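Local coordinates for YrdC-like domain-containing protein (Streptococcus mutans, PDB 3L7V), which is of unknown function but, as a YrdC-like protein, probably binds double-stranded RNA and may take part in tRNA modification, at residues V66-M71 with E216-V221; G57-C62 with S209-V214. All blocks are in the same frame, centred on the assembly; numbering follows the deposited sequence.

Interaction 1 of 2, residues V66-M71 with E216-V221; sequences VGYIIM and EADDYV. With SO4 (sulfate ion), chain D.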
loop_
_atom_site.group_PDB
_atom_site.type_symbol
_atom_site.label_atom_id
_atom_site.label_comp_id
_atom_site.label_asym_id
_atom_site.label_seq_id
_atom_site.Cartn_x
_atom_site.Cartn_y
_atom_site.Cartn_z
ATOM N N VAL A 66 1.746 -10.053 4.702
ATOM C CA VAL A 66 3.098 -10.546 4.395
ATOM C C VAL A 66 4.231 -10.073 5.356
ATOM O O VAL A 66 5.409 -10.302 5.080
ATOM C CB VAL A 66 3.511 -10.233 2.934
ATOM C CG1 VAL A 66 2.579 -10.920 1.947
ATOM C CG2 VAL A 66 3.524 -8.733 2.707
ATOM N N GLY A 67 3.879 -9.435 6.468
ATOM C CA GLY A 67 4.869 -9.040 7.467
ATOM C C GLY A 67 4.544 -7.820 8.325
ATOM O O GLY A 67 3.520 -7.799 8.989
ATOM N N TYR A 68 5.423 -6.815 8.317
ATOM C CA TYR A 68 5.270 -5.594 9.135
ATOM C C TYR A 68 5.526 -4.300 8.344
ATOM O O TYR A 68 6.441 -4.245 7.516
ATOM C CB TYR A 68 6.160 -5.658 10.409
ATOM C CG TYR A 68 5.604 -6.649 11.420
ATOM C CD1 TYR A 68 6.035 -7.969 11.448
ATOM C CD2 TYR A 68 4.592 -6.274 12.304
ATOM C CE1 TYR A 68 5.493 -8.882 12.353
ATOM C CE2 TYR A 68 4.043 -7.173 13.202
ATOM C CZ TYR A 68 4.501 -8.475 13.225
ATOM O OH TYR A 68 3.948 -9.367 14.114
ATOM N N ILE A 69 4.694 -3.279 8.591
ATOM C CA ILE A 69 4.844 -1.958 7.974
ATOM C C ILE A 69 4.952 -0.841 9.016
ATOM O O ILE A 69 4.432 -0.960 10.130
ATOM C CB ILE A 69 3.655 -1.589 7.021
ATOM C CG1 ILE A 69 2.314 -1.615 7.775
ATOM C CG2 ILE A 69 3.634 -2.481 5.798
ATOM C CD1 ILE A 69 1.067 -1.463 6.886
ATOM N N ILE A 70 5.631 0.238 8.631
ATOM C CA ILE A 70 5.577 1.502 9.356
ATOM C C ILE A 70 4.492 2.419 8.750
ATOM O O ILE A 70 4.443 2.603 7.538
ATOM C CB ILE A 70 6.956 2.203 9.326
ATOM C CG1 ILE A 70 8.038 1.229 9.806
ATOM C CG2 ILE A 70 6.928 3.493 10.163
ATOM C CD1 ILE A 70 9.459 1.623 9.441
HETATM N N MSE A 71 3.638 2.982 9.606
HETATM C CA MSE A 71 2.456 3.759 9.215
HETATM C C MSE A 71 2.464 5.177 9.800
HETATM O O MSE A 71 2.733 5.357 11.000
HETATM C CB MSE A 71 1.181 3.076 9.731
HETATM C CG MSE A 71 0.647 1.916 8.923
HETATM SE SE MSE A 71 -1.059 1.239 9.653
HETATM C CE MSE A 71 -1.918 2.960 10.080
ATOM N N GLU A 216 1.831 -6.195 17.749
ATOM C CA GLU A 216 2.316 -7.559 17.461
ATOM C C GLU A 216 1.200 -8.548 17.079
ATOM O O GLU A 216 0.106 -8.483 17.638
ATOM C CB GLU A 216 3.073 -8.133 18.670
ATOM C CG GLU A 216 4.247 -7.278 19.153
ATOM C CD GLU A 216 5.135 -7.988 20.183
ATOM O OE1 GLU A 216 4.912 -9.185 20.472
ATOM O OE2 GLU A 216 6.070 -7.342 20.698
ATOM N N ALA A 217 1.499 -9.457 16.142
ATOM C CA ALA A 217 0.592 -10.544 15.725
ATOM C C ALA A 217 1.295 -11.595 14.844
ATOM O O ALA A 217 0.808 -11.921 13.762
ATOM C CB ALA A 217 -0.643 -9.993 15.001
ATOM N N ASP A 218 2.432 -12.117 15.313
ATOM C CA ASP A 218 3.221 -13.116 14.583
ATOM C C ASP A 218 2.390 -14.307 14.070
ATOM O O ASP A 218 2.620 -14.797 12.964
ATOM C CB ASP A 218 4.375 -13.639 15.456
ATOM C CG ASP A 218 5.555 -12.662 15.551
ATOM O OD1 ASP A 218 5.529 -11.574 14.925
ATOM O OD2 ASP A 218 6.525 -12.994 16.264
ATOM N N ASP A 219 1.451 -14.778 14.892
ATOM C CA ASP A 219 0.561 -15.885 14.527
ATOM C C ASP A 219 -0.366 -15.569 13.332
ATOM O O ASP A 219 -0.611 -16.433 12.488
ATOM C CB ASP A 219 -0.272 -16.341 15.739
ATOM N N TYR A 220 -0.885 -14.343 13.274
ATOM C CA TYR A 220 -1.635 -13.871 12.108
ATOM C C TYR A 220 -0.840 -13.983 10.784
ATOM O O TYR A 220 -1.362 -14.446 9.758
ATOM C CB TYR A 220 -2.079 -12.418 12.314
ATOM C CG TYR A 220 -2.743 -11.824 11.099
ATOM C CD1 TYR A 220 -4.047 -12.160 10.769
ATOM C CD2 TYR A 220 -2.061 -10.945 10.268
ATOM C CE1 TYR A 220 -4.659 -11.628 9.654
ATOM C CE2 TYR A 220 -2.666 -10.408 9.142
ATOM C CZ TYR A 220 -3.967 -10.752 8.840
ATOM O OH TYR A 220 -4.589 -10.223 7.726
ATOM N N VAL A 221 0.417 -13.545 10.814
ATOM C CA VAL A 221 1.274 -13.544 9.622
ATOM C C VAL A 221 1.589 -14.977 9.178
ATOM O O VAL A 221 1.632 -15.283 7.987
ATOM C CB VAL A 221 2.584 -12.761 9.881
ATOM C CG1 VAL A 221 3.492 -12.746 8.616
ATOM C CG2 VAL A 221 2.267 -11.333 10.387
HETATM S S SO4 D . 1.707 -13.209 18.763
HETATM O O1 SO4 D . 0.407 -12.591 19.008
HETATM O O2 SO4 D . 2.615 -12.186 18.242
HETATM O O3 SO4 D . 2.237 -13.752 20.014
HETATM O O4 SO4 D . 1.552 -14.303 17.804
#
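At the start of helix 218-223, where strand 213-216 of the YrdC-like domain gives way to it, the Tyr68 side chain reaches across from strand 67-72 and ends at the N-cap residue Ala217 and the first helical residue, Asp218. Tyr68 OH donates to Asp218 OD1 at 2.8 Å, and the backbone Ala217 N donates to Tyr68 OH at 3.2 Å, with 161° at the hydrogen. Both partners sit at the edge of the ring, near its plane. With CG anti to its own carbonyl carbon, the Asp218 carboxylate turns OD1 to the phenol, which meets it on the anti side, 21° out of the carboxylate plane; Val200 N is a second donor to this oxygen. Ring and carboxylate planes stand 70° apart. Beside this polar end, Val221 lays CG1 against the backbone of Gly67, 4.0 Å from Gly67 N. The first turn of the helix also binds a sulfate, probably from the crystallisation liquor: Asp218 N donates to sulfate O2 at 2.9 Å and Asp219 N to sulfate O4 at 3.0 Å, while His40 ND1 adds a further bond. Amide hydrogens of a helix N-terminus thus face the anion, which the helix dipole would favour. The phenol accepts from one backbone amide and donates to a carboxylate, which fixes its hydroxyl hydrogen and pins the strand to the helix start.

Interaction 2 of 2, residues G57-C62 with S209-V214; sequences GGVIVC and SMVDLV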
loop_
_atom_site.group_PDB
_atom_site.type_symbol
_atom_site.label_atom_id
_atom_site.label_comp_id
_atom_site.label_asym_id
_atom_site.label_seq_id
_atom_site.Cartn_x
_atom_site.Cartn_y
_atom_site.Cartn_z
ATOM N N GLY A 57 2.490 14.098 13.858
ATOM C CA GLY A 57 3.761 13.388 13.798
ATOM C C GLY A 57 3.760 11.937 14.271
ATOM O O GLY A 57 4.815 11.329 14.439
ATOM N N GLY A 58 2.583 11.370 14.498
ATOM C CA GLY A 58 2.496 10.004 14.994
ATOM C C GLY A 58 3.024 8.968 14.014
ATOM O O GLY A 58 2.860 9.115 12.801
ATOM N N VAL A 59 3.654 7.924 14.558
ATOM C CA VAL A 59 4.250 6.820 13.792
ATOM C C VAL A 59 4.107 5.498 14.556
ATOM O O VAL A 59 4.514 5.404 15.723
ATOM C CB VAL A 59 5.767 7.024 13.547
ATOM C CG1 VAL A 59 6.348 5.823 12.821
ATOM C CG2 VAL A 59 6.052 8.315 12.778
ATOM N N ILE A 60 3.548 4.479 13.896
ATOM C CA ILE A 60 3.415 3.152 14.496
ATOM C C ILE A 60 3.960 2.022 13.613
ATOM O O ILE A 60 4.196 2.219 12.420
ATOM C CB ILE A 60 1.942 2.834 14.870
ATOM C CG1 ILE A 60 1.105 2.551 13.618
ATOM C CG2 ILE A 60 1.317 3.968 15.686
ATOM C CD1 ILE A 60 -0.296 2.138 13.947
ATOM N N VAL A 61 4.180 0.849 14.222
ATOM C CA VAL A 61 4.472 -0.376 13.478
ATOM C C VAL A 61 3.239 -1.279 13.550
ATOM O O VAL A 61 2.579 -1.322 14.588
ATOM C CB VAL A 61 5.744 -1.102 14.000
ATOM C CG1 VAL A 61 5.703 -2.580 13.641
ATOM C CG2 VAL A 61 7.023 -0.448 13.437
ATOM N N CYS A 62 2.932 -1.981 12.449
ATOM C CA CYS A 62 1.655 -2.684 12.277
ATOM C C CYS A 62 1.774 -3.912 11.363
ATOM O O CYS A 62 2.414 -3.837 10.317
ATOM C CB CYS A 62 0.627 -1.699 11.695
ATOM S SG CYS A 62 -1.050 -2.317 11.327
ATOM N N SER A 209 13.160 1.639 18.355
ATOM C CA SER A 209 13.299 2.724 19.332
ATOM C C SER A 209 12.778 4.063 18.809
ATOM O O SER A 209 12.406 4.943 19.595
ATOM C CB SER A 209 14.751 2.876 19.783
ATOM O OG SER A 209 15.587 3.170 18.682
HETATM N N MSE A 210 12.737 4.216 17.492
HETATM C CA MSE A 210 12.327 5.489 16.904
HETATM C C MSE A 210 10.807 5.638 16.688
HETATM O O MSE A 210 10.333 6.692 16.256
HETATM C CB MSE A 210 13.119 5.757 15.620
HETATM C CG MSE A 210 14.621 5.991 15.897
HETATM SE SE MSE A 210 15.764 6.357 14.341
HETATM C CE MSE A 210 14.800 7.894 13.611
ATOM N N VAL A 211 10.056 4.589 17.022
ATOM C CA VAL A 211 8.619 4.522 16.748
ATOM C C VAL A 211 7.844 4.681 18.063
ATOM O O VAL A 211 8.409 4.424 19.130
ATOM C CB VAL A 211 8.272 3.188 16.023
ATOM C CG1 VAL A 211 6.879 2.696 16.357
ATOM C CG2 VAL A 211 8.469 3.337 14.520
ATOM N N ASP A 212 6.584 5.132 17.986
ATOM C CA ASP A 212 5.773 5.410 19.183
ATOM C C ASP A 212 5.006 4.194 19.748
ATOM O O ASP A 212 4.671 4.176 20.927
ATOM C CB ASP A 212 4.787 6.566 18.941
ATOM C CG ASP A 212 5.454 7.820 18.369
ATOM O OD1 ASP A 212 6.606 8.139 18.740
ATOM O OD2 ASP A 212 4.814 8.495 17.532
ATOM N N LEU A 213 4.728 3.196 18.909
ATOM C CA LEU A 213 4.020 1.976 19.327
ATOM C C LEU A 213 4.277 0.821 18.345
ATOM O O LEU A 213 4.383 1.038 17.139
ATOM C CB LEU A 213 2.511 2.232 19.421
ATOM C CG LEU A 213 1.555 1.098 19.805
ATOM C CD1 LEU A 213 1.535 0.912 21.307
ATOM C CD2 LEU A 213 0.148 1.385 19.300
ATOM N N VAL A 214 4.373 -0.398 18.870
ATOM C CA VAL A 214 4.486 -1.599 18.044
ATOM C C VAL A 214 3.324 -2.558 18.308
ATOM O O VAL A 214 3.147 -3.034 19.433
ATOM C CB VAL A 214 5.804 -2.377 18.318
ATOM C CG1 VAL A 214 5.883 -3.624 17.425
ATOM C CG2 VAL A 214 7.037 -1.473 18.125
#
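Strands 59-64 and 213-216 run parallel, Val61 pairing with Val214 at a CA-CA separation of 4.7 Å, and the run-in to the second strand is tied on at Val59. Val61 N donates to Leu213 O at 2.9 Å, with 167° at the hydrogen and the donor nearly along the C=O axis. Before it, Asp212 N donates to Val59 O at 3.1 Å. The Asp212 side chain returns to the same residue: a first torsion of -51° sets the carboxylate beside its own backbone N, close enough for OD2 to accept from Val59 N at 3.2 Å, met from above the carboxylate plane. Asp212 therefore grips both the N-H and the C=O of Val59, while its OD1 forms a salt bridge with Arg80 of helix 75-85. On one side of the sheet, Val211 wedges between two residues of strand 59-64: its CG2 lies 3.7 Å from Val59 CG1 and also touches Val61 CG2, the side chains crossing at about a right angle in each pair. Val61 and Val214 instead lie side by side, CG1 to CG1 at 3.9 Å. Ile60 and Leu213 point to the other face, where both pack on Ile52 of helix 47-54. Helix 205-210 leading into a buried strand that lies parallel to its neighbour, with helices covering both faces of the sheet, is an alpha/beta arrangement within the mixed sheet of the YrdC-like domain.

Both interactions join the same two parts of the chain, with their centres about 13 Å apart. Strands 59-64 and 67-72 are consecutive antiparallel neighbours, and strand 213-216 leads directly into helix 218-223. Interaction 2 pairs the first members of these two units, interaction 1 the second. The strands also meet directly: Ile69 N lies 2.9 Å from Cys62 O and Met71 N 3.0 Å from Ile60 O, both probable hydrogen bonds, and Ile70 CG2 packs 3.6 Å from Val59 CG1. The sulfate of interaction 1 belongs to the 216-221 end, beyond the part of strand 213-216 that interaction 2 holds; a separate sulfate lies about 5 Å from the Leu213 side chain.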